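PDB 4TKT: AT-less polyketide synthase from Streptomyces platensis subsp. rosaceus, which probably catalyses decarboxylative chain extension as a ketosynthase domain (MgsF KS6) of the AT-less assembly line that makes isomigrastatin. Local coordinates for residues Gln94-Leu99 / Arg611-Asp616; Arg238-Gly243 / Ile318-Thr323. All blocks are in the same frame, centred on the assembly; numbering follows the deposited sequence.

In the fold
Interaction 2 is a buried contact, with four touching residues that are all buried; interaction 1 is only partly buried, pairing one buried arginine with two partly exposed residues. They share no element: interaction 1 ties helix 93-109 to the loop after strand 610-611 near the chain's C-terminal end, whereas interaction 2 joins two loops of the ketosynthase, one of them leaving strand 317-319. Their nearest atoms lie about 16 Å apart. In both, a side chain donates to a backbone carbonyl, but the donor is a long guanidinium in interaction 1 and a short serine hydroxyl in interaction 2. Apolar packing of a phenylalanine on an alanine is confined to interaction 2.

Interaction 1: residues Gln94-Leu99 / Arg611-Asp616; sequences QERLFL and RYWYTD
R96 reaches from helix 93-109 to the backbone of Y612 and alone carries the helix side of this contact. The helix itself is tied down just before R96: Q94 OE1 accepts from the amide of L215, and E95 forms a salt bridge with R168 of helix 163-173. R96 then leaves the helix with its chain extended through chi2 and bent at chi3 (-115°), which brings the guanidinium edge to the carbonyl. R96 NH1 donates to Y612 O over 2.9 Å, bent at 146°, from a position 41° above the carbonyl plane; R96 NH2 adds a weak bond to Y612 O at 3.4 Å. R96 NE is taken by M91 O, so the guanidinium links two backbone carbonyls.

The partner loop carries the end of a YPFxRxRYW sequence, consistent with the C-terminal linker that in modular polyketide synthases typically wraps back over the ketosynthase. R96 NH1 also lies 3.6 Å from Y612 CB, with the tyrosine ring nearly perpendicular to the guanidinium, while R96 NH2 comes obliquely within 4.2 Å of W613 CE3. The same peptide is held through its other end: W613 N donates to D616 OD2 at 2.9 Å across a type I turn. A leucine in place of R96 lacks the guanidinium, and the loop would probably be less firmly tied to the helix, with the Y612 and M91 carbonyls no longer joined. Farther along, L99 packs on F76, which Y612 also touches.

Interaction 2: residues Arg238-Gly243 / Ile318-Thr323; sequences RSFGEG and IEAHGT
S239 OG donates to G322 O at 2.8 Å, the one polar link between the two loops. The hydroxyl sits 26° off the carbonyl plane, and OG stands beside the backbone N of S239, anti to its carbonyl carbon, a rotation (chi1 -52°) that puts OG within bonding distance of the G322 carbonyl. Next to it F240 brings the outer end of its ring to the other loop. F240 CZ is 3.6 Å from A320 CB, which lies at the ring edge close to its plane, and F240 CE2 is 3.9 Å from that same A320 CB. F240 CZ also meets G322 CA obliquely at 3.9 Å. Glycine suits this place on two counts: its phi is positive, and a CB modelled there would fall only 3.2 Å from F240 CE2 and tight against S239 CB.

A320 and G322 flank H321 in the EAHGTGT signature of thiolase-fold ketosynthases, whose histidine in relatives belongs to the catalytic Cys-His-His set; here the H321 ring meets that of H361. The contact therefore lies directly against the backbone that presents H321. That backbone is held from further sides as well, since the amides of H321 and G322 donate to E332 and the H321 carbonyl accepts from K356 and S354.

On the opposing loop, a type II turn from R238 to G241 places S239 and F240 at its two central positions, closed by G241 N to R238 O at 2.9 Å. F240 adopts the positive phi (62°) of such a turn, and its amide donates to D329. R238, the turn's first residue, has its side chain extended from chi2 outward, and its NH1 donates to E242 O at 2.9 Å, in the carbonyl plane on a lone pair, while its NE forms a salt bridge with D234.

Interaction 1: residues Gln94-Leu99 / Arg611-Asp616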
ATOM      1  N   GLN A  94     -12.388  -6.160   4.910  1.00 20.01           N
ATOM      2  CA  GLN A  94     -11.786  -5.191   4.002  1.00 19.77           C
ATOM      3  C   GLN A  94     -11.753  -3.798   4.622  1.00 25.44           C
ATOM      4  O   GLN A  94     -10.770  -3.075   4.475  1.00 26.01           O
ATOM      5  CB  GLN A  94     -12.537  -5.159   2.672  1.00 19.39           C
ATOM      6  CG  GLN A  94     -12.391  -6.432   1.856  1.00 33.24           C
ATOM      7  CD  GLN A  94     -13.065  -6.336   0.499  1.00 34.24           C
ATOM      8  OE1 GLN A  94     -12.587  -6.900  -0.487  1.00 40.26           O
ATOM      9  NE2 GLN A  94     -14.183  -5.619   0.442  1.00 23.63           N
ATOM     10  N   GLU A  95     -12.827  -3.422   5.313  1.00 19.65           N
ATOM     11  CA  GLU A  95     -12.850  -2.162   6.049  1.00 23.12           C
ATOM     12  C   GLU A  95     -11.818  -2.183   7.172  1.00 25.33           C
ATOM     13  O   GLU A  95     -11.105  -1.204   7.396  1.00 30.42           O
ATOM     14  CB  GLU A  95     -14.236  -1.886   6.635  1.00 25.67           C
ATOM     15  CG  GLU A  95     -15.378  -1.971   5.645  1.00 40.72           C
ATOM     16  CD  GLU A  95     -16.731  -1.822   6.314  1.00 49.82           C
ATOM     17  OE1 GLU A  95     -16.797  -1.170   7.378  1.00 42.93           O
ATOM     18  OE2 GLU A  95     -17.726  -2.360   5.783  1.00 60.85           O
ATOM     19  N   ARG A  96     -11.749  -3.306   7.880  1.00 24.08           N
ATOM     20  CA  ARG A  96     -10.838  -3.443   9.009  1.00 21.25           C
ATOM     21  C   ARG A  96      -9.382  -3.313   8.576  1.00 27.05           C
ATOM     22  O   ARG A  96      -8.614  -2.565   9.181  1.00 34.06           O
ATOM     23  CB  ARG A  96     -11.055  -4.784   9.716  1.00 21.60           C
ATOM     24  CG  ARG A  96     -12.401  -4.914  10.420  1.00 22.33           C
ATOM     25  CD  ARG A  96     -12.458  -6.190  11.246  1.00 22.16           C
ATOM     26  NE  ARG A  96     -13.453  -7.136  10.751  1.00 27.84           N
ATOM     27  CZ  ARG A  96     -13.395  -8.449  10.946  1.00 24.48           C
ATOM     28  NH1 ARG A  96     -12.380  -8.977  11.613  1.00 23.06           N
ATOM     29  NH2 ARG A  96     -14.347  -9.236  10.467  1.00 22.34           N
ATOM     30  N   LEU A  97      -9.009  -4.029   7.520  1.00 27.47           N
ATOM     31  CA  LEU A  97      -7.623  -4.033   7.066  1.00 25.56           C
ATOM     32  C   LEU A  97      -7.221  -2.712   6.416  1.00 30.75           C
ATOM     33  O   LEU A  97      -6.048  -2.336   6.443  1.00 38.16           O
ATOM     34  CB  LEU A  97      -7.378  -5.187   6.091  1.00 24.05           C
ATOM     35  CG  LEU A  97      -7.493  -6.598   6.672  1.00 28.17           C
ATOM     36  CD1 LEU A  97      -6.793  -7.611   5.780  1.00 31.71           C
ATOM     37  CD2 LEU A  97      -6.934  -6.651   8.081  1.00 24.18           C
ATOM     38  N   PHE A  98      -8.184  -2.008   5.832  1.00 24.04           N
ATOM     39  CA  PHE A  98      -7.878  -0.737   5.191  1.00 21.04           C
ATOM     40  C   PHE A  98      -7.671   0.342   6.246  1.00 25.51           C
ATOM     41  O   PHE A  98      -6.851   1.243   6.068  1.00 31.97           O
ATOM     42  CB  PHE A  98      -8.980  -0.327   4.213  1.00 20.40           C
ATOM     43  CG  PHE A  98      -8.568   0.769   3.271  1.00 25.16           C
ATOM     44  CD1 PHE A  98      -7.536   0.570   2.366  1.00 24.81           C
ATOM     45  CD2 PHE A  98      -9.208   1.997   3.290  1.00 22.41           C
ATOM     46  CE1 PHE A  98      -7.148   1.575   1.499  1.00 20.90           C
ATOM     47  CE2 PHE A  98      -8.828   3.008   2.423  1.00 24.55           C
ATOM     48  CZ  PHE A  98      -7.796   2.797   1.524  1.00 20.83           C
ATOM     49  N   LEU A  99      -8.414   0.246   7.343  1.00 21.51           N
ATOM     50  CA  LEU A  99      -8.196   1.124   8.487  1.00 22.09           C
ATOM     51  C   LEU A  99      -6.751   1.030   8.962  1.00 28.69           C
ATOM     52  O   LEU A  99      -6.079   2.045   9.138  1.00 38.95           O
ATOM     53  CB  LEU A  99      -9.148   0.777   9.633  1.00 22.14           C
ATOM     54  CG  LEU A  99     -10.441   1.586   9.729  1.00 34.43           C
ATOM     55  CD1 LEU A  99     -11.328   1.047  10.838  1.00 37.12           C
ATOM     56  CD2 LEU A  99     -10.129   3.056   9.959  1.00 32.03           C
ATOM     57  N   ARG A 611      -8.840 -12.015  17.089  1.00 28.99           N
ATOM     58  CA  ARG A 611      -9.648 -12.470  15.962  1.00 28.85           C
ATOM     59  C   ARG A 611     -11.123 -12.087  16.082  1.00 28.74           C
ATOM     60  O   ARG A 611     -11.740 -12.276  17.128  1.00 32.88           O
ATOM     61  CB  ARG A 611      -9.517 -13.990  15.818  1.00 32.91           C
ATOM     62  CG  ARG A 611      -8.090 -14.467  15.554  1.00 36.10           C
ATOM     63  CD  ARG A 611      -7.921 -15.954  15.850  1.00 52.71           C
ATOM     64  NE  ARG A 611      -8.788 -16.797  15.029  1.00 69.07           N
ATOM     65  CZ  ARG A 611      -8.401 -17.406  13.911  1.00 80.16           C
ATOM     66  NH1 ARG A 611      -7.156 -17.267  13.474  1.00 88.84           N
ATOM     67  NH2 ARG A 611      -9.258 -18.155  13.230  1.00 78.23           N
ATOM     68  N   TYR A 612     -11.681 -11.556  14.997  1.00 28.33           N
ATOM     69  CA  TYR A 612     -13.098 -11.211  14.945  1.00 28.28           C
ATOM     70  C   TYR A 612     -13.754 -11.760  13.682  1.00 34.78           C
ATOM     71  O   TYR A 612     -13.239 -11.589  12.579  1.00 34.97           O
ATOM     72  CB  TYR A 612     -13.286  -9.696  15.017  1.00 32.79           C
ATOM     73  CG  TYR A 612     -12.768  -9.096  16.298  1.00 35.54           C
ATOM     74  CD1 TYR A 612     -13.571  -9.026  17.428  1.00 36.98           C
ATOM     75  CD2 TYR A 612     -11.470  -8.614  16.384  1.00 32.47           C
ATOM     76  CE1 TYR A 612     -13.098  -8.485  18.608  1.00 36.34           C
ATOM     77  CE2 TYR A 612     -10.988  -8.073  17.555  1.00 28.17           C
ATOM     78  CZ  TYR A 612     -11.804  -8.011  18.665  1.00 37.38           C
ATOM     79  OH  TYR A 612     -11.324  -7.471  19.834  1.00 36.35           O
ATOM     80  N   TRP A 613     -14.894 -12.418  13.853  1.00 31.92           N
ATOM     81  CA  TRP A 613     -15.614 -13.002  12.731  1.00 28.49           C
ATOM     82  C   TRP A 613     -17.117 -12.952  13.003  1.00 33.11           C
ATOM     83  O   TRP A 613     -17.539 -12.784  14.144  1.00 33.37           O
ATOM     84  CB  TRP A 613     -15.142 -14.438  12.490  1.00 28.92           C
ATOM     85  CG  TRP A 613     -15.250 -14.892  11.063  1.00 35.02           C
ATOM     86  CD1 TRP A 613     -16.032 -15.900  10.581  1.00 29.20           C
ATOM     87  CD2 TRP A 613     -14.551 -14.353   9.932  1.00 32.60           C
ATOM     88  NE1 TRP A 613     -15.862 -16.025   9.224  1.00 28.99           N
ATOM     89  CE2 TRP A 613     -14.958 -15.086   8.801  1.00 28.48           C
ATOM     90  CE3 TRP A 613     -13.622 -13.321   9.767  1.00 27.93           C
ATOM     91  CZ2 TRP A 613     -14.470 -14.822   7.524  1.00 28.81           C
ATOM     92  CZ3 TRP A 613     -13.139 -13.060   8.499  1.00 27.69           C
ATOM     93  CH2 TRP A 613     -13.562 -13.807   7.395  1.00 27.83           C
ATOM     94  N   TYR A 614     -17.922 -13.099  11.957  1.00 30.74           N
ATOM     95  CA  TYR A 614     -19.369 -12.915  12.073  1.00 28.88           C
ATOM     96  C   TYR A 614     -20.036 -13.972  12.958  1.00 33.76           C
ATOM     97  O   TYR A 614     -21.171 -13.796  13.398  1.00 30.03           O
ATOM     98  CB  TYR A 614     -20.016 -12.921  10.682  1.00 28.65           C
ATOM     99  CG  TYR A 614     -20.209 -14.306  10.113  1.00 33.72           C
ATOM    100  CD1 TYR A 614     -19.149 -14.996   9.540  1.00 28.97           C
ATOM    101  CD2 TYR A 614     -21.453 -14.926  10.151  1.00 29.55           C
ATOM    102  CE1 TYR A 614     -19.320 -16.266   9.025  1.00 36.15           C
ATOM    103  CE2 TYR A 614     -21.634 -16.192   9.639  1.00 35.88           C
ATOM    104  CZ  TYR A 614     -20.566 -16.859   9.078  1.00 37.82           C
ATOM    105  OH  TYR A 614     -20.744 -18.123   8.566  1.00 41.05           O
ATOM    106  N   THR A 615     -19.334 -15.069  13.218  1.00 36.44           N
ATOM    107  CA  THR A 615     -19.906 -16.151  14.014  1.00 37.96           C
ATOM    108  C   THR A 615     -19.702 -15.933  15.510  1.00 40.40           C
ATOM    109  O   THR A 615     -20.193 -16.709  16.326  1.00 38.92           O
ATOM    110  CB  THR A 615     -19.309 -17.516  13.626  1.00 31.31           C
ATOM    111  OG1 THR A 615     -17.881 -17.426  13.608  1.00 30.98           O
ATOM    112  CG2 THR A 615     -19.791 -17.928  12.253  1.00 31.20           C
ATOM    113  N   ASP A 616     -18.977 -14.873  15.862  1.00 43.17           N
ATOM    114  CA  ASP A 616     -18.728 -14.544  17.261  1.00 40.06           C
ATOM    115  C   ASP A 616     -20.033 -14.349  18.034  1.00 47.96           C
ATOM    116  O   ASP A 616     -20.871 -13.525  17.663  1.00 52.64           O
ATOM    117  CB  ASP A 616     -17.864 -13.284  17.371  1.00 38.66           C
ATOM    118  CG  ASP A 616     -16.452 -13.486  16.835  1.00 41.21           C
ATOM    119  OD1 ASP A 616     -16.047 -14.652  16.631  1.00 38.77           O
ATOM    120  OD2 ASP A 616     -15.748 -12.474  16.621  1.00 40.03           O
TER

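Interaction 2: residues Arg238-Gly243 / Ile318-Thr323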
ATOM      1  N   ARG A 238       0.694 -16.768 -15.357  1.00 38.13           N
ATOM      2  CA  ARG A 238       1.862 -16.849 -16.226  1.00 35.86           C
ATOM      3  C   ARG A 238       1.949 -15.608 -17.104  1.00 37.45           C
ATOM      4  O   ARG A 238       1.629 -15.654 -18.292  1.00 34.88           O
ATOM      5  CB  ARG A 238       1.807 -18.106 -17.094  1.00 35.26           C
ATOM      6  CG  ARG A 238       1.725 -19.407 -16.317  1.00 33.51           C
ATOM      7  CD  ARG A 238       1.728 -20.585 -17.272  1.00 42.95           C
ATOM      8  NE  ARG A 238       1.643 -21.869 -16.584  1.00 44.25           N
ATOM      9  CZ  ARG A 238       1.769 -23.042 -17.193  1.00 44.11           C
ATOM     10  NH1 ARG A 238       1.991 -23.089 -18.500  1.00 42.87           N
ATOM     11  NH2 ARG A 238       1.680 -24.170 -16.501  1.00 42.94           N
ATOM     12  N   SER A 239       2.377 -14.501 -16.505  1.00 35.68           N
ATOM     13  CA  SER A 239       2.444 -13.220 -17.198  1.00 31.89           C
ATOM     14  C   SER A 239       3.305 -13.304 -18.451  1.00 39.28           C
ATOM     15  O   SER A 239       4.530 -13.403 -18.365  1.00 46.34           O
ATOM     16  CB  SER A 239       2.985 -12.139 -16.266  1.00 31.32           C
ATOM     17  OG  SER A 239       2.255 -12.103 -15.052  1.00 33.86           O
ATOM     18  N   PHE A 240       2.643 -13.273 -19.606  1.00 36.59           N
ATOM     19  CA  PHE A 240       3.296 -13.322 -20.911  1.00 39.01           C
ATOM     20  C   PHE A 240       4.073 -14.620 -21.114  1.00 42.95           C
ATOM     21  O   PHE A 240       4.995 -14.683 -21.929  1.00 45.84           O
ATOM     22  CB  PHE A 240       4.216 -12.111 -21.092  1.00 41.67           C
ATOM     23  CG  PHE A 240       3.569 -10.808 -20.728  1.00 40.21           C
ATOM     24  CD1 PHE A 240       2.593 -10.255 -21.538  1.00 39.69           C
ATOM     25  CD2 PHE A 240       3.930 -10.140 -19.570  1.00 42.43           C
ATOM     26  CE1 PHE A 240       1.989  -9.059 -21.204  1.00 41.86           C
ATOM     27  CE2 PHE A 240       3.331  -8.943 -19.229  1.00 44.57           C
ATOM     28  CZ  PHE A 240       2.360  -8.401 -20.048  1.00 44.71           C
ATOM     29  N   GLY A 241       3.688 -15.656 -20.378  1.00 35.80           N
ATOM     30  CA  GLY A 241       4.310 -16.959 -20.509  1.00 42.66           C
ATOM     31  C   GLY A 241       3.460 -17.917 -21.321  1.00 45.58           C
ATOM     32  O   GLY A 241       2.261 -17.699 -21.503  1.00 49.31           O
ATOM     33  N   GLU A 242       4.083 -18.982 -21.814  1.00 45.24           N
ATOM     34  CA  GLU A 242       3.370 -19.989 -22.587  1.00 46.85           C
ATOM     35  C   GLU A 242       2.497 -20.847 -21.677  1.00 43.76           C
ATOM     36  O   GLU A 242       2.910 -21.217 -20.578  1.00 46.06           O
ATOM     37  CB  GLU A 242       4.354 -20.868 -23.364  1.00 41.14           C
ATOM     38  N   GLY A 243       1.286 -21.149 -22.133  1.00 38.77           N
ATOM     39  CA  GLY A 243       0.398 -22.034 -21.403  1.00 40.79           C
ATOM     40  C   GLY A 243      -0.490 -21.348 -20.383  1.00 41.84           C
ATOM     41  O   GLY A 243      -1.167 -22.012 -19.598  1.00 42.49           O
ATOM     42  N   ILE A 318       7.937  -0.889 -17.512  1.00 41.29           N
ATOM     43  CA  ILE A 318       6.482  -0.948 -17.517  1.00 39.77           C
ATOM     44  C   ILE A 318       6.001  -2.080 -16.618  1.00 41.65           C
ATOM     45  O   ILE A 318       6.329  -3.245 -16.848  1.00 43.10           O
ATOM     46  CB  ILE A 318       5.917  -1.165 -18.933  1.00 39.72           C
ATOM     47  CG1 ILE A 318       6.157   0.066 -19.810  1.00 45.06           C
ATOM     48  CG2 ILE A 318       4.431  -1.475 -18.865  1.00 38.20           C
ATOM     49  CD1 ILE A 318       5.304   1.257 -19.441  1.00 44.34           C
ATOM     50  N   GLU A 319       5.238  -1.736 -15.588  1.00 39.88           N
ATOM     51  CA  GLU A 319       4.582  -2.743 -14.763  1.00 37.08           C
ATOM     52  C   GLU A 319       3.216  -3.059 -15.363  1.00 40.36           C
ATOM     53  O   GLU A 319       2.255  -2.308 -15.185  1.00 41.23           O
ATOM     54  CB  GLU A 319       4.455  -2.268 -13.313  1.00 38.47           C
ATOM     55  CG  GLU A 319       3.645  -3.191 -12.408  1.00 40.92           C
ATOM     56  CD  GLU A 319       4.263  -4.565 -12.245  1.00 49.66           C
ATOM     57  OE1 GLU A 319       5.470  -4.720 -12.528  1.00 55.50           O
ATOM     58  OE2 GLU A 319       3.538  -5.494 -11.829  1.00 51.63           O
ATOM     59  N   ALA A 320       3.144  -4.173 -16.084  1.00 40.95           N
ATOM     60  CA  ALA A 320       1.970  -4.503 -16.885  1.00 39.80           C
ATOM     61  C   ALA A 320       0.851  -5.160 -16.079  1.00 36.82           C
ATOM     62  O   ALA A 320       1.055  -5.618 -14.955  1.00 33.89           O
ATOM     63  CB  ALA A 320       2.374  -5.406 -18.042  1.00 35.96           C
ATOM     64  N   HIS A 321      -0.336  -5.186 -16.675  1.00 33.16           N
ATOM     65  CA  HIS A 321      -1.469  -5.915 -16.125  1.00 33.25           C
ATOM     66  C   HIS A 321      -1.092  -7.388 -15.995  1.00 38.45           C
ATOM     67  O   HIS A 321      -1.092  -7.941 -14.896  1.00 44.59           O
ATOM     68  CB  HIS A 321      -2.698  -5.737 -17.022  1.00 35.52           C
ATOM     69  CG  HIS A 321      -3.984  -6.171 -16.392  1.00 39.81           C
ATOM     70  ND1 HIS A 321      -4.375  -5.760 -15.136  1.00 49.99           N
ATOM     71  CD2 HIS A 321      -4.977  -6.967 -16.854  1.00 36.92           C
ATOM     72  CE1 HIS A 321      -5.549  -6.292 -14.848  1.00 48.09           C
ATOM     73  NE2 HIS A 321      -5.937  -7.028 -15.873  1.00 41.47           N
ATOM     74  N   GLY A 322      -0.762  -8.000 -17.131  1.00 37.31           N
ATOM     75  CA  GLY A 322      -0.196  -9.339 -17.189  1.00 35.83           C
ATOM     76  C   GLY A 322      -0.883 -10.415 -16.372  1.00 33.15           C
ATOM     77  O   GLY A 322      -0.272 -11.009 -15.487  1.00 33.61           O
ATOM     78  N   THR A 323      -2.150 -10.679 -16.672  1.00 32.19           N
ATOM     79  CA  THR A 323      -2.920 -11.644 -15.895  1.00 35.50           C
ATOM     80  C   THR A 323      -2.677 -13.090 -16.328  1.00 35.49           C
ATOM     81  O   THR A 323      -3.097 -14.022 -15.646  1.00 41.38           O
ATOM     82  CB  THR A 323      -4.428 -11.343 -15.972  1.00 35.39           C
ATOM     83  OG1 THR A 323      -4.789 -11.039 -17.326  1.00 34.70           O
ATOM     84  CG2 THR A 323      -4.771 -10.155 -15.092  1.00 40.73           C
TER